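Local atomic coordinates of LPXTG-motif cell wall anchor domain protein (Mobiluncus mulieris, PDB entry 5U5O), a protein that probably mediates adhesion of the bacterium as a giant cell-wall-anchored surface protein, this piece being two of its internally cross-linked Ig-like domains. Residues G6-A9 / L14-F17; S205-T210 / K217-I222. One frame throughout, in Å; residues are numbered along the deposited sequence.

Contact 1. Residues G6-A9 / L14-F17; sequences GTYA and LKAF
Lys15 reaches back to the end of segment 6-9 and grips the carbonyl oxygen of Ala9. The two segments belong to the T-Q ester bond domain, an Ig-like fold. Here the chain leaves strand 4-10, which pairs with strand 26-36, and starts strand 16-18, which runs parallel to strand 150-178. The tight part is the bond from Lys15 NZ to Ala9 O, 2.8 Å long. Ala9 CB is buried against Ile29 and Val122. The ammonium group also donates to Ser161 O and, weakly, to Ser158 O. It therefore ties the end of strand 4-10 to strand 150-178. Close by on the same strand 4-10, Thr7 OG1 is covalently joined to Gln160 CD, the ester cross-link of the domain.

The looser side is the exposed ring of Tyr8. Tyr8 CG lies anti to the backbone N (chi1 178°), and the lysine chain passes the ring at a slant. The approach is only moderate, with Tyr8 OH 3.8 Å from Lys15 CD. The lysine chain bends at chi2 and chi3, which carries its amine back to the strand. NZ meets Ala9 O in the carbonyl plane, at a C=O...N angle of 148°.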
ATOM      1  N   GLY A   6       3.032 -12.615 -23.581  1.00 12.35           N
ATOM      2  CA  GLY A   6       3.298 -12.607 -22.142  1.00 10.89           C
ATOM      3  C   GLY A   6       3.856 -11.241 -21.744  1.00 11.12           C
ATOM      4  O   GLY A   6       4.172 -10.411 -22.605  1.00 13.47           O
ATOM      5  N   THR A   7       3.962 -11.000 -20.438  1.00 10.95           N
ATOM      6  CA  THR A   7       4.425  -9.713 -19.950  1.00 11.17           C
ATOM      7  C   THR A   7       5.209  -9.910 -18.673  1.00 12.63           C
ATOM      8  O   THR A   7       4.991 -10.849 -17.910  1.00 14.75           O
ATOM      9  CB  THR A   7       3.243  -8.777 -19.682  1.00 12.02           C
ATOM     10  OG1 THR A   7       2.357  -9.401 -18.748  1.00 12.80           O
ATOM     11  CG2 THR A   7       2.507  -8.347 -20.918  1.00 11.16           C
ATOM     12  N   TYR A   8       6.095  -8.946 -18.421  1.00 13.97           N
ATOM     13  CA  TYR A   8       6.782  -8.831 -17.132  1.00 13.31           C
ATOM     14  C   TYR A   8       6.684  -7.372 -16.696  1.00 13.75           C
ATOM     15  O   TYR A   8       7.097  -6.480 -17.429  1.00 14.06           O
ATOM     16  CB  TYR A   8       8.233  -9.248 -17.269  1.00 13.58           C
ATOM     17  CG  TYR A   8       9.039  -9.111 -15.993  1.00 17.70           C
ATOM     18  CD1 TYR A   8       8.727  -9.886 -14.870  1.00 21.83           C
ATOM     19  CD2 TYR A   8      10.119  -8.222 -15.897  1.00 20.68           C
ATOM     20  CE1 TYR A   8       9.456  -9.787 -13.691  1.00 24.92           C
ATOM     21  CE2 TYR A   8      10.862  -8.130 -14.721  1.00 24.37           C
ATOM     22  CZ  TYR A   8      10.523  -8.906 -13.619  1.00 25.10           C
ATOM     23  OH  TYR A   8      11.250  -8.815 -12.449  1.00 26.69           O
ATOM     24  N   ALA A   9       6.053  -7.168 -15.556  1.00 13.64           N
ATOM     25  CA  ALA A   9       5.800  -5.808 -15.046  1.00 12.88           C
ATOM     26  C   ALA A   9       6.792  -5.403 -13.970  1.00 13.21           C
ATOM     27  O   ALA A   9       7.054  -6.181 -13.060  1.00 14.99           O
ATOM     28  CB  ALA A   9       4.400  -5.740 -14.497  1.00 13.34           C
ATOM     29  N   LEU A  14      11.772  -2.882  -9.984  1.00 14.48           N
ATOM     30  CA  LEU A  14      11.332  -3.661  -8.841  1.00 15.66           C
ATOM     31  C   LEU A  14       9.893  -4.142  -9.041  1.00 15.87           C
ATOM     32  O   LEU A  14       9.202  -3.720  -9.967  1.00 16.91           O
ATOM     33  CB  LEU A  14      11.464  -2.842  -7.557  1.00 16.56           C
ATOM     34  CG  LEU A  14      12.879  -2.324  -7.278  1.00 18.76           C
ATOM     35  CD1 LEU A  14      12.851  -1.377  -6.090  1.00 20.45           C
ATOM     36  CD2 LEU A  14      13.848  -3.464  -7.028  1.00 20.88           C
ATOM     37  N   LYS A  15       9.447  -5.013  -8.148  1.00 16.77           N
ATOM     38  CA  LYS A  15       8.084  -5.542  -8.165  1.00 16.96           C
ATOM     39  C   LYS A  15       7.124  -4.799  -7.225  1.00 16.66           C
ATOM     40  O   LYS A  15       5.932  -5.096  -7.194  1.00 18.10           O
ATOM     41  CB  LYS A  15       8.122  -7.035  -7.815  1.00 17.44           C
ATOM     42  CG  LYS A  15       8.929  -7.890  -8.796  1.00 18.00           C
ATOM     43  CD  LYS A  15       8.368  -7.880 -10.211  1.00 19.03           C
ATOM     44  CE  LYS A  15       6.886  -8.206 -10.234  1.00 17.97           C
ATOM     45  NZ  LYS A  15       6.341  -8.465 -11.596  1.00 17.83           N
ATOM     46  N   ALA A  16       7.642  -3.828  -6.473  1.00 17.65           N
ATOM     47  CA  ALA A  16       6.839  -3.002  -5.567  1.00 16.84           C
ATOM     48  C   ALA A  16       7.323  -1.567  -5.549  1.00 17.48           C
ATOM     49  O   ALA A  16       8.466  -1.277  -5.892  1.00 18.92           O
ATOM     50  CB  ALA A  16       6.877  -3.568  -4.165  1.00 17.86           C
ATOM     51  N   PHE A  17       6.429  -0.679  -5.122  1.00 16.16           N
ATOM     52  CA  PHE A  17       6.750   0.729  -4.957  1.00 15.82           C
ATOM     53  C   PHE A  17       6.002   1.279  -3.761  1.00 17.39           C
ATOM     54  O   PHE A  17       5.043   0.671  -3.276  1.00 17.75           O
ATOM     55  CB  PHE A  17       6.431   1.534  -6.216  1.00 15.76           C
ATOM     56  CG  PHE A  17       4.970   1.572  -6.578  1.00 15.11           C
ATOM     57  CD1 PHE A  17       4.405   0.617  -7.386  1.00 16.17           C
ATOM     58  CD2 PHE A  17       4.163   2.589  -6.124  1.00 14.88           C
ATOM     59  CE1 PHE A  17       3.059   0.689  -7.717  1.00 16.24           C
ATOM     60  CE2 PHE A  17       2.826   2.666  -6.441  1.00 16.38           C
ATOM     61  CZ  PHE A  17       2.268   1.715  -7.249  1.00 16.29           C
TER

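Contact 2. Residues S205-T210 / K217-I222; sequences SVDEFT and KTVEGI
Lys217 lies across the ring of Phe209, and this pair is the larger part of the contact. Strands 205-212 and 216-223 are joined by a tight connection but belong to different sheets of the DUF5979 domain. No hydrogen bond links the two segments, and they meet through side chains alone, as facing layers of a beta sandwich do.

At Lys217, CG is anti to the backbone N (chi1 163°) and the chain then bends at chi2. This lays the aliphatic part over one face of the ring. CG sits 3.5 Å from the Phe209 ring centroid, 7° off the ring normal, in a CH-pi contact. Lys217 CB comes to 3.6 Å from Phe209 CE2, and Lys217 CE passes 4.1 Å from Phe209 CD1 at another part of the ring. Thr218 turns to the other side, where its side chain touches Lys172. Val219 turns back toward segment 205-210 and meets Asp207 from the opposite direction. Val219 CG1 is 3.7 Å from Asp207 OD2, and Val219 CG2 is 4.0 Å from the same oxygen. The carbonyl oxygen of Glu220 accepts a hydrogen bond from Lys203 NZ. Gly221 has a positive phi of 68° and forms a G1 beta bulge with Ile222, both facing Gly169. Ile222 packs on Cys200, which is in a disulfide with Cys228.

The contact thus rests on dispersion and CH-pi packing, with a carboxylate oxygen against methyl groups as its second part. Lys217 acts through its methylenes, while its NZ stays 5.7 Å from Asp207 OD1. That separation is too long for a salt bridge, but the opposite charges may still attract weakly.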
ATOM      1  N   SER A 205      -7.211  -1.613  15.222  1.00 14.91           N
ATOM      2  CA  SER A 205      -6.465  -2.267  16.285  1.00 14.13           C
ATOM      3  C   SER A 205      -6.934  -1.821  17.655  1.00 14.35           C
ATOM      4  O   SER A 205      -7.401  -0.671  17.816  1.00 15.65           O
ATOM      5  CB  SER A 205      -4.978  -1.985  16.141  1.00 14.54           C
ATOM      6  OG  SER A 205      -4.732  -0.589  16.122  1.00 15.08           O
ATOM      7  N   VAL A 206      -6.764  -2.716  18.621  1.00 14.44           N
ATOM      8  CA  VAL A 206      -6.961  -2.462  20.046  1.00 13.13           C
ATOM      9  C   VAL A 206      -5.782  -3.090  20.766  1.00 13.60           C
ATOM     10  O   VAL A 206      -5.604  -4.323  20.716  1.00 18.01           O
ATOM     11  CB  VAL A 206      -8.284  -3.058  20.579  1.00 14.42           C
ATOM     12  CG1 VAL A 206      -8.475  -2.710  22.053  1.00 14.46           C
ATOM     13  CG2 VAL A 206      -9.460  -2.528  19.769  1.00 16.08           C
ATOM     14  N   ASP A 207      -4.992  -2.260  21.460  1.00 12.22           N
ATOM     15  CA  ASP A 207      -3.861  -2.736  22.226  1.00 12.58           C
ATOM     16  C   ASP A 207      -4.045  -2.316  23.672  1.00 11.76           C
ATOM     17  O   ASP A 207      -4.100  -1.114  23.960  1.00 13.98           O
ATOM     18  CB  ASP A 207      -2.568  -2.154  21.653  1.00 14.21           C
ATOM     19  CG  ASP A 207      -2.214  -2.772  20.305  1.00 14.55           C
ATOM     20  OD1 ASP A 207      -1.777  -3.928  20.272  1.00 21.68           O
ATOM     21  OD2 ASP A 207      -2.375  -2.100  19.277  1.00 15.66           O
ATOM     22  N   GLU A 208      -4.081  -3.275  24.581  1.00 12.54           N
ATOM     23  CA  GLU A 208      -4.270  -3.063  26.025  1.00 13.15           C
ATOM     24  C   GLU A 208      -2.970  -3.427  26.690  1.00 12.34           C
ATOM     25  O   GLU A 208      -2.430  -4.525  26.406  1.00 14.36           O
ATOM     26  CB  GLU A 208      -5.258  -4.107  26.533  1.00 18.95           C
ATOM     27  CG  GLU A 208      -6.726  -3.827  26.412  1.00 24.16           C
ATOM     28  CD  GLU A 208      -7.477  -4.799  27.302  1.00 28.26           C
ATOM     29  OE1 GLU A 208      -7.380  -6.029  27.068  1.00 31.57           O
ATOM     30  OE2 GLU A 208      -8.105  -4.347  28.274  1.00 32.49           O
ATOM     31  N   PHE A 209      -2.497  -2.589  27.623  1.00 11.96           N
ATOM     32  CA  PHE A 209      -1.241  -2.868  28.278  1.00 12.95           C
ATOM     33  C   PHE A 209      -1.135  -1.962  29.502  1.00 12.02           C
ATOM     34  O   PHE A 209      -1.929  -1.028  29.663  1.00 13.29           O
ATOM     35  CB  PHE A 209      -0.058  -2.611  27.343  1.00 12.20           C
ATOM     36  CG  PHE A 209      -0.069  -1.235  26.745  1.00 11.51           C
ATOM     37  CD1 PHE A 209      -0.763  -0.967  25.569  1.00 13.47           C
ATOM     38  CD2 PHE A 209       0.566  -0.161  27.398  1.00 11.72           C
ATOM     39  CE1 PHE A 209      -0.813   0.328  25.045  1.00 12.60           C
ATOM     40  CE2 PHE A 209       0.515   1.122  26.864  1.00 12.03           C
ATOM     41  CZ  PHE A 209      -0.172   1.377  25.697  1.00 12.31           C
ATOM     42  N   THR A 210      -0.151  -2.268  30.332  1.00 12.25           N
ATOM     43  CA  THR A 210       0.155  -1.456  31.500  1.00 13.13           C
ATOM     44  C   THR A 210       1.535  -0.860  31.402  1.00 12.26           C
ATOM     45  O   THR A 210       2.463  -1.435  30.848  1.00 14.38           O
ATOM     46  CB  THR A 210       0.094  -2.283  32.790  1.00 16.36           C
ATOM     47  OG1 THR A 210       1.187  -3.205  32.814  1.00 17.15           O
ATOM     48  CG2 THR A 210      -1.224  -3.033  32.886  1.00 17.54           C
ATOM     49  N   LYS A 217       5.669   2.098  25.795  1.00 12.91           N
ATOM     50  CA  LYS A 217       5.155   1.057  24.905  1.00 13.86           C
ATOM     51  C   LYS A 217       4.999   1.709  23.554  1.00 13.58           C
ATOM     52  O   LYS A 217       4.494   2.829  23.454  1.00 14.75           O
ATOM     53  CB  LYS A 217       3.791   0.599  25.427  1.00 16.84           C
ATOM     54  CG  LYS A 217       2.910  -0.171  24.459  1.00 22.86           C
ATOM     55  CD  LYS A 217       3.276  -1.614  24.509  1.00 27.99           C
ATOM     56  CE  LYS A 217       2.435  -2.391  23.519  1.00 30.29           C
ATOM     57  NZ  LYS A 217       3.081  -3.696  23.284  1.00 36.80           N
ATOM     58  N   THR A 218       5.392   0.999  22.502  1.00 14.62           N
ATOM     59  CA  THR A 218       5.173   1.461  21.139  1.00 14.29           C
ATOM     60  C   THR A 218       4.216   0.531  20.382  1.00 14.50           C
ATOM     61  O   THR A 218       4.380  -0.708  20.389  1.00 19.61           O
ATOM     62  CB  THR A 218       6.499   1.582  20.382  1.00 15.85           C
ATOM     63  OG1 THR A 218       7.350   2.490  21.089  1.00 18.25           O
ATOM     64  CG2 THR A 218       6.298   2.135  18.998  1.00 16.94           C
ATOM     65  N   VAL A 219       3.213   1.122  19.753  1.00 13.94           N
ATOM     66  CA  VAL A 219       2.355   0.455  18.783  1.00 14.21           C
ATOM     67  C   VAL A 219       2.893   0.777  17.390  1.00 14.86           C
ATOM     68  O   VAL A 219       2.958   1.952  16.986  1.00 16.50           O
ATOM     69  CB  VAL A 219       0.894   0.913  18.919  1.00 14.23           C
ATOM     70  CG1 VAL A 219       0.011   0.310  17.833  1.00 13.75           C
ATOM     71  CG2 VAL A 219       0.358   0.587  20.304  1.00 15.36           C
ATOM     72  N   GLU A 220       3.289  -0.275  16.672  1.00 16.26           N
ATOM     73  CA  GLU A 220       3.869  -0.150  15.338  1.00 16.56           C
ATOM     74  C   GLU A 220       2.825  -0.369  14.252  1.00 15.97           C
ATOM     75  O   GLU A 220       1.700  -0.799  14.528  1.00 16.98           O
ATOM     76  CB  GLU A 220       4.967  -1.204  15.155  1.00 19.10           C
ATOM     77  CG  GLU A 220       6.072  -1.202  16.210  1.00 24.51           C
ATOM     78  CD  GLU A 220       7.145  -0.153  15.982  1.00 29.53           C
ATOM     79  OE1 GLU A 220       7.093   0.574  14.968  1.00 33.12           O
ATOM     80  OE2 GLU A 220       8.067  -0.065  16.825  1.00 35.09           O
ATOM     81  N   GLY A 221       3.202  -0.089  13.007  1.00 16.38           N
ATOM     82  CA  GLY A 221       2.358  -0.471  11.860  1.00 16.31           C
ATOM     83  C   GLY A 221       1.041   0.271  11.737  1.00 15.94           C
ATOM     84  O   GLY A 221       0.024  -0.292  11.312  1.00 17.92           O
ATOM     85  N   ILE A 222       1.063   1.549  12.115  1.00 14.61           N
ATOM     86  CA  ILE A 222      -0.137   2.369  12.060  1.00 14.32           C
ATOM     87  C   ILE A 222      -0.206   3.030  10.672  1.00 15.94           C
ATOM     88  O   ILE A 222       0.742   3.725  10.283  1.00 17.66           O
ATOM     89  CB  ILE A 222      -0.159   3.438  13.178  1.00 13.71           C
ATOM     90  CG1 ILE A 222      -0.058   2.735  14.542  1.00 13.01           C
ATOM     91  CG2 ILE A 222      -1.444   4.227  13.067  1.00 13.65           C
ATOM     92  CD1 ILE A 222       0.085   3.685  15.729  1.00 12.16           C
TER

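Contact 1 comes first along the chain and is complete before the chain reaches contact 2. Their centres are 35 Å apart and flank the middle of the molecule, and their nearest atoms are about 15 Å apart. Contact 1 lies in the T-Q ester bond domain and contact 2 in the DUF5979 domain. Strand 150-178, long and interrupted, connects them. It pairs in parallel with strand 16-18 of contact 1 and antiparallel with strand 216-223 of contact 2. Strand 205-212 edges a separate five-stranded sheet. The two domains thus follow each other end to end, consistent with an elongated adhesin built from cross-linked domains in series.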